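Local atomic coordinates of putative xanthine dehydrogenase YAGS fad-binding subunit (Escherichia coli, PDB entry 5G5G), a protein that probably forms the molybdenum cofactor-binding subunit of a periplasmic aldehyde oxidase, holding a dioxothiomolybdenum ion and pterin cytosine dinucleotide. Residues C[449-454]-C[524-529]. Sequence-based numbering, arbitrary orientation. Where two conformers were deposited one is given.
Sequences ARVHLE and MKLREM
Leu526, on the helix spanning 511-534, drives its CD2 methyl against strand 447-453, where Val451 CG1 lies 3.7 Å away; the two side chains cross at about a right angle. CG of Leu526 stands anti to the backbone N (chi1 -177°), which carries the branched end off the helix and onto the strand. In this tight part the same CD2 also rests on the backbone around His452, 3.8 Å from Val451 O and 4.0 Å from Leu453 N. Looser contact follows at Leu453, whose CB stays 4.4 Å from Leu526 CD1. The exposed side of the helix turn carries Lys525, whose side chain touches Glu570 of strand 566-574. The strand's other face is polar: His452 points away from the helix, with ND1 hydrogen-bonded to Thr567 OG1 and NE2 to Glu462 OE1. Leu526 also touches Leu566 and Ala568 of the neighbouring strand 566-574. The axes of strand 449-453 and helix segment 524-529 come within 9.1 Å, their N-to-C directions 31° apart, a helix laid on one face of a mixed sheet. All touching residues are buried and no hydrogen bond crosses, so this part of the helix is held to the sheet by burial of methyl groups.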
# COMPACT_ATOMS: atom_id res chain seq x y z
N ALA C 449 0.36 18.71 -26.92
CA ALA C 449 -1.06 18.45 -26.86
C ALA C 449 -1.75 18.88 -28.13
O ALA C 449 -1.26 19.71 -28.89
CB ALA C 449 -1.67 19.18 -25.66
N ARG C 450 -2.89 18.26 -28.40
CA ARG C 450 -3.76 18.65 -29.50
C ARG C 450 -5.06 19.11 -28.85
O ARG C 450 -5.57 18.45 -27.95
CB ARG C 450 -3.99 17.44 -30.41
CG ARG C 450 -4.84 17.69 -31.61
CD ARG C 450 -4.65 16.60 -32.70
NE ARG C 450 -4.72 15.24 -32.19
CZ ARG C 450 -3.78 14.27 -32.25
NH1 ARG C 450 -2.58 14.44 -32.80
NH2 ARG C 450 -4.07 13.10 -31.74
N VAL C 451 -5.55 20.29 -29.23
CA VAL C 451 -6.80 20.85 -28.68
C VAL C 451 -7.70 21.22 -29.85
O VAL C 451 -7.26 21.85 -30.81
CB VAL C 451 -6.54 22.07 -27.81
CG1 VAL C 451 -7.85 22.57 -27.16
CG2 VAL C 451 -5.53 21.74 -26.74
N HIS C 452 -8.95 20.79 -29.78
CA HIS C 452 -9.95 21.05 -30.84
C HIS C 452 -11.09 21.89 -30.30
O HIS C 452 -11.58 21.63 -29.17
CB HIS C 452 -10.60 19.81 -31.31
CG HIS C 452 -9.67 18.69 -31.63
ND1 HIS C 452 -9.24 18.45 -32.92
CD2 HIS C 452 -9.13 17.72 -30.86
CE1 HIS C 452 -8.48 17.37 -32.93
NE2 HIS C 452 -8.41 16.90 -31.70
N LEU C 453 -11.51 22.88 -31.07
CA LEU C 453 -12.79 23.56 -30.82
C LEU C 453 -13.78 22.89 -31.76
O LEU C 453 -13.65 23.01 -33.00
CB LEU C 453 -12.73 25.06 -31.09
CG LEU C 453 -14.03 25.85 -30.92
CD1 LEU C 453 -14.49 25.80 -29.46
CD2 LEU C 453 -13.90 27.30 -31.36
N GLU C 454 -14.75 22.21 -31.17
CA GLU C 454 -15.76 21.43 -31.91
C GLU C 454 -16.87 22.36 -32.44
O GLU C 454 -17.06 23.45 -31.94
CB GLU C 454 -16.35 20.32 -31.02
CG GLU C 454 -15.33 19.41 -30.31
CD GLU C 454 -14.58 18.46 -31.26
OE1 GLU C 454 -14.92 18.38 -32.45
OE2 GLU C 454 -13.65 17.76 -30.78
N MET C 524 -2.93 28.63 -27.28
CA MET C 524 -2.53 29.93 -27.81
C MET C 524 -2.62 29.90 -29.34
O MET C 524 -3.13 30.86 -29.95
CB MET C 524 -1.13 30.34 -27.39
CG MET C 524 -1.05 30.80 -25.95
SD MET C 524 -2.04 32.31 -25.65
CE MET C 524 -1.18 33.54 -26.58
N LYS C 525 -2.22 28.77 -29.94
CA LYS C 525 -2.40 28.61 -31.38
C LYS C 525 -3.89 28.53 -31.76
O LYS C 525 -4.34 29.16 -32.75
CB LYS C 525 -1.63 27.38 -31.87
CG LYS C 525 -1.74 27.08 -33.36
CD LYS C 525 -1.09 28.14 -34.21
CE LYS C 525 -1.23 27.72 -35.66
NZ LYS C 525 -0.35 28.56 -36.52
N LEU C 526 -4.67 27.82 -30.97
CA LEU C 526 -6.11 27.69 -31.26
C LEU C 526 -6.81 29.04 -31.15
O LEU C 526 -7.67 29.35 -31.98
CB LEU C 526 -6.75 26.65 -30.36
CG LEU C 526 -8.23 26.32 -30.55
CD1 LEU C 526 -8.52 25.91 -31.98
CD2 LEU C 526 -8.62 25.23 -29.58
N ARG C 527 -6.39 29.86 -30.20
CA ARG C 527 -6.92 31.22 -30.09
C ARG C 527 -6.61 32.02 -31.35
O ARG C 527 -7.47 32.74 -31.82
CB ARG C 527 -6.41 31.95 -28.84
CG ARG C 527 -7.06 31.48 -27.54
CD ARG C 527 -6.16 31.78 -26.35
NE ARG C 527 -6.02 33.24 -26.19
CZ ARG C 527 -6.52 33.99 -25.22
NH1 ARG C 527 -7.26 33.48 -24.23
NH2 ARG C 527 -6.28 35.31 -25.25
N GLU C 528 -5.38 31.91 -31.86
CA GLU C 528 -5.02 32.55 -33.13
C GLU C 528 -5.91 32.09 -34.27
O GLU C 528 -6.37 32.90 -35.07
CB GLU C 528 -3.54 32.34 -33.47
CG GLU C 528 -2.60 33.06 -32.52
CD GLU C 528 -1.16 33.01 -32.98
OE1 GLU C 528 -0.78 33.79 -33.91
OE2 GLU C 528 -0.42 32.18 -32.43
N MET C 529 -6.15 30.79 -34.35
CA MET C 529 -7.00 30.22 -35.41
C MET C 529 -8.47 30.69 -35.29
O MET C 529 -9.14 31.00 -36.31
CB MET C 529 -6.93 28.71 -35.40
CG MET C 529 -5.56 28.14 -35.70
SD MET C 529 -5.46 26.38 -35.36
CE MET C 529 -6.58 25.74 -36.60